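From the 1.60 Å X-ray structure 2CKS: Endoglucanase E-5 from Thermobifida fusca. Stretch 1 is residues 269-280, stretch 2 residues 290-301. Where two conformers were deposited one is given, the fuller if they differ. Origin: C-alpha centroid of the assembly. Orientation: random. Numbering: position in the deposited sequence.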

# COMPACT_ATOMS: atom_id res chain seq x y z
N ASP A 269 2.91 13.30 -10.27
CA ASP A 269 3.89 13.97 -11.13
C ASP A 269 4.95 14.71 -10.31
O ASP A 269 5.47 15.74 -10.73
CB ASP A 269 3.19 14.87 -12.15
CG ASP A 269 2.57 16.10 -11.53
OD1 ASP A 269 2.37 16.15 -10.30
OD2 ASP A 269 2.23 17.08 -12.24
N ASP A 270 5.29 14.15 -9.15
CA ASP A 270 6.43 14.62 -8.37
C ASP A 270 7.69 14.58 -9.24
O ASP A 270 7.78 13.79 -10.18
CB ASP A 270 6.61 13.75 -7.14
CG ASP A 270 7.69 14.25 -6.23
OD1 ASP A 270 8.53 13.42 -5.82
OD2 ASP A 270 7.79 15.45 -5.90
N PHE A 271 8.68 15.41 -8.91
CA PHE A 271 9.90 15.47 -9.71
C PHE A 271 10.76 14.20 -9.68
O PHE A 271 11.54 13.95 -10.60
CB PHE A 271 10.75 16.69 -9.31
CG PHE A 271 11.49 16.52 -8.01
CD1 PHE A 271 10.93 16.94 -6.81
CD2 PHE A 271 12.78 15.96 -7.99
CE1 PHE A 271 11.62 16.79 -5.61
CE2 PHE A 271 13.47 15.81 -6.80
CZ PHE A 271 12.90 16.22 -5.60
N ARG A 272 10.62 13.42 -8.62
CA ARG A 272 11.46 12.25 -8.42
C ARG A 272 11.16 11.17 -9.45
O ARG A 272 10.05 11.08 -9.99
CB ARG A 272 11.27 11.71 -7.02
CG ARG A 272 11.76 12.66 -5.93
CD ARG A 272 11.50 12.15 -4.54
NE ARG A 272 11.97 13.07 -3.50
CZ ARG A 272 11.31 14.14 -3.07
NH1 ARG A 272 10.13 14.49 -3.57
NH2 ARG A 272 11.85 14.90 -2.12
N SER A 273 12.16 10.34 -9.73
CA SER A 273 12.06 9.37 -10.82
C SER A 273 10.98 8.30 -10.57
O SER A 273 10.46 7.73 -11.52
CB SER A 273 13.42 8.71 -11.08
OG SER A 273 13.84 7.96 -9.97
N GLY A 274 10.66 8.04 -9.30
CA GLY A 274 9.67 7.04 -8.95
C GLY A 274 8.23 7.46 -9.20
O GLY A 274 7.35 6.61 -9.31
N ALA A 275 7.98 8.76 -9.24
CA ALA A 275 6.66 9.26 -9.58
C ALA A 275 6.47 9.02 -11.06
O ALA A 275 7.29 9.45 -11.87
CB ALA A 275 6.52 10.73 -9.25
N VAL A 276 5.39 8.35 -11.42
CA VAL A 276 5.25 7.85 -12.78
C VAL A 276 5.07 8.92 -13.86
O VAL A 276 5.35 8.64 -15.01
CB VAL A 276 4.10 6.82 -12.90
CG1 VAL A 276 4.39 5.59 -12.07
CG2 VAL A 276 2.75 7.46 -12.54
N PHE A 277 4.57 10.10 -13.50
CA PHE A 277 4.30 11.16 -14.48
C PHE A 277 5.33 12.28 -14.42
O PHE A 277 5.91 12.57 -13.37
CB PHE A 277 2.92 11.76 -14.27
CG PHE A 277 1.81 10.77 -14.37
CD1 PHE A 277 1.62 10.02 -15.53
CD2 PHE A 277 0.97 10.53 -13.29
CE1 PHE A 277 0.60 9.09 -15.62
CE2 PHE A 277 -0.06 9.59 -13.38
CZ PHE A 277 -0.24 8.87 -14.54
N GLN A 278 5.53 12.92 -15.56
CA GLN A 278 6.46 14.04 -15.63
C GLN A 278 5.82 15.24 -14.97
O GLN A 278 4.63 15.47 -15.14
CB GLN A 278 6.76 14.39 -17.09
CG GLN A 278 7.45 13.29 -17.89
CD GLN A 278 8.91 13.09 -17.54
OE1 GLN A 278 9.63 12.34 -18.23
NE2 GLN A 278 9.36 13.73 -16.48
N PRO A 279 6.59 16.02 -14.22
CA PRO A 279 6.05 17.25 -13.63
C PRO A 279 5.23 18.09 -14.62
O PRO A 279 5.64 18.31 -15.76
CB PRO A 279 7.31 18.00 -13.19
CG PRO A 279 8.24 16.91 -12.81
CD PRO A 279 7.99 15.80 -13.82
N GLY A 280 4.06 18.54 -14.17
CA GLY A 280 3.14 19.29 -15.00
C GLY A 280 2.02 18.47 -15.60
O GLY A 280 1.05 19.03 -16.09
N GLY A 290 2.08 7.33 -22.46
CA GLY A 290 2.92 7.84 -23.53
C GLY A 290 4.01 8.77 -23.05
O GLY A 290 4.75 8.46 -22.13
N SER A 291 4.10 9.93 -23.69
CA SER A 291 5.17 10.90 -23.44
C SER A 291 5.14 11.55 -22.05
O SER A 291 6.11 12.20 -21.65
CB SER A 291 5.14 12.00 -24.50
OG SER A 291 3.93 12.75 -24.45
N SER A 292 4.05 11.38 -21.31
CA SER A 292 3.96 11.90 -19.95
C SER A 292 4.56 10.97 -18.91
O SER A 292 4.66 11.34 -17.75
CB SER A 292 2.50 12.17 -19.58
OG SER A 292 1.80 10.95 -19.47
N LEU A 293 4.95 9.76 -19.31
CA LEU A 293 5.50 8.78 -18.36
C LEU A 293 7.00 8.85 -18.23
O LEU A 293 7.74 8.85 -19.23
CB LEU A 293 5.13 7.36 -18.77
CG LEU A 293 3.65 7.08 -18.96
CD1 LEU A 293 3.46 5.63 -19.35
CD2 LEU A 293 2.85 7.42 -17.72
N LYS A 294 7.46 8.85 -16.98
CA LYS A 294 8.87 8.61 -16.69
C LYS A 294 9.17 7.15 -17.02
O LYS A 294 8.25 6.35 -17.25
CB LYS A 294 9.17 8.88 -15.21
CG LYS A 294 8.95 10.32 -14.76
CD LYS A 294 9.87 10.69 -13.61
CE LYS A 294 9.52 12.03 -12.98
NZ LYS A 294 8.27 11.97 -12.12
N ALA A 295 10.44 6.79 -17.05
CA ALA A 295 10.85 5.42 -17.36
C ALA A 295 10.20 4.39 -16.44
O ALA A 295 9.71 3.36 -16.89
CB ALA A 295 12.35 5.31 -17.29
N SER A 296 10.17 4.70 -15.14
CA SER A 296 9.55 3.82 -14.14
C SER A 296 8.05 3.69 -14.40
O SER A 296 7.46 2.63 -14.15
CB SER A 296 9.81 4.35 -12.72
OG SER A 296 9.14 5.58 -12.49
N GLY A 297 7.44 4.76 -14.89
CA GLY A 297 6.03 4.78 -15.25
C GLY A 297 5.71 3.85 -16.41
O GLY A 297 4.75 3.10 -16.36
N GLN A 298 6.51 3.90 -17.47
CA GLN A 298 6.29 3.02 -18.61
C GLN A 298 6.49 1.56 -18.19
O GLN A 298 5.75 0.69 -18.61
CB GLN A 298 7.19 3.36 -19.79
CG GLN A 298 6.82 2.57 -21.07
CD GLN A 298 5.32 2.62 -21.42
OE1 GLN A 298 4.81 3.66 -21.84
NE2 GLN A 298 4.62 1.50 -21.22
N TRP A 299 7.49 1.33 -17.33
CA TRP A 299 7.82 -0.00 -16.86
C TRP A 299 6.66 -0.59 -16.08
O TRP A 299 6.23 -1.70 -16.37
CB TRP A 299 9.09 0.05 -16.00
CG TRP A 299 9.49 -1.23 -15.37
CD1 TRP A 299 10.28 -2.19 -15.92
CD2 TRP A 299 9.14 -1.68 -14.07
NE1 TRP A 299 10.44 -3.23 -15.03
CE2 TRP A 299 9.76 -2.93 -13.88
CE3 TRP A 299 8.39 -1.15 -13.02
CZ2 TRP A 299 9.63 -3.66 -12.70
CZ3 TRP A 299 8.26 -1.88 -11.84
CH2 TRP A 299 8.87 -3.12 -11.70
N VAL A 300 6.10 0.16 -15.13
CA VAL A 300 5.02 -0.40 -14.32
C VAL A 300 3.71 -0.54 -15.10
O VAL A 300 2.97 -1.50 -14.89
CB VAL A 300 4.81 0.37 -12.98
CG1 VAL A 300 4.15 1.73 -13.19
CG2 VAL A 300 3.98 -0.45 -12.03
N ARG A 301 3.43 0.41 -15.98
CA ARG A 301 2.23 0.35 -16.80
C ARG A 301 2.26 -0.91 -17.65
O ARG A 301 1.25 -1.59 -17.80
CB ARG A 301 2.11 1.60 -17.68
CG ARG A 301 0.81 1.70 -18.45
CD ARG A 301 0.63 3.05 -19.14
NE ARG A 301 -0.49 3.06 -20.08
CZ ARG A 301 -0.47 2.53 -21.30
NH1 ARG A 301 0.61 1.92 -21.77
NH2 ARG A 301 -1.56 2.61 -22.06
O HOH W 1 11.87 6.68 -13.87

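The contact is organised around the side chain of K294. Its CA-to-CB bond points toward stretch 1, and the chain runs out in m, t, t, p rotamers to place the ammonium among backbone carbonyls. K294 NZ donates to D270 O at 2.7 Å, to R272 O at 2.9 Å, to A275 O at 2.7 Å and to F277 O at 2.7 Å. No carboxylate of stretch 1 takes part in these bonds; the charge is met by peptide oxygens. An ammonium has three hydrogens, so four acceptors must share them. The four carbonyls come from a segment without regular helix or strand, which bends around the lysine tip. Part of that bend is the type I turn from R272 to A275, closed by A275 N to R272 O at 3.2 Å. R272 O therefore accepts from both the turn and the lysine.

S296 adds a second side-chain anchor. Its OG, in the p rotamer, donates to S273 O at 2.7 Å. Water 1 bridges the same two residues: it donates to S273 O at 2.9 Å and accepts from S296 N at 2.9 Å. S296 N lies in the first turn of the helix, where the amide has no helical carbonyl to bond, and the water serves it.

Two backbone bonds join the stretches directly. K294 N donates to V276 O at 2.9 Å, with an angle of 157°. Q278 N donates to S292 O at 2.8 Å, with an angle of 151°. They flank F277 and L293, which form a single beta bridge with their CA atoms 4.7 Å apart. The same acceptors receive CA-H...O contacts: L293 CA lies 3.4 Å from V276 O, and F277 CA lies 3.3 Å from S292 O.

Within stretch 1, R272 NH1 and D270 OD1 form a salt bridge at 3.0 Å.

Packing completes the contact. F277 CE1 meets L293 CD2 at 3.5 Å, and S292 O lies at the edge of the ring, near its plane. V276 CG1 packs against V300 CG1 at 4.0 Å and against G297 CA at 3.7 Å. V276 and G297 approach closely, with CA atoms 4.0 Å apart. A CB on G297 would point toward stretch 1 and sit 2.5 Å from V276 O, a clash, so the absence of a side chain permits this approach. Q278 NE2 lies 3.8 Å from K294 CG, and P279 CD lies 4.2 Å from K294 CE. Together the stretches bury 556 Å², both sides summed.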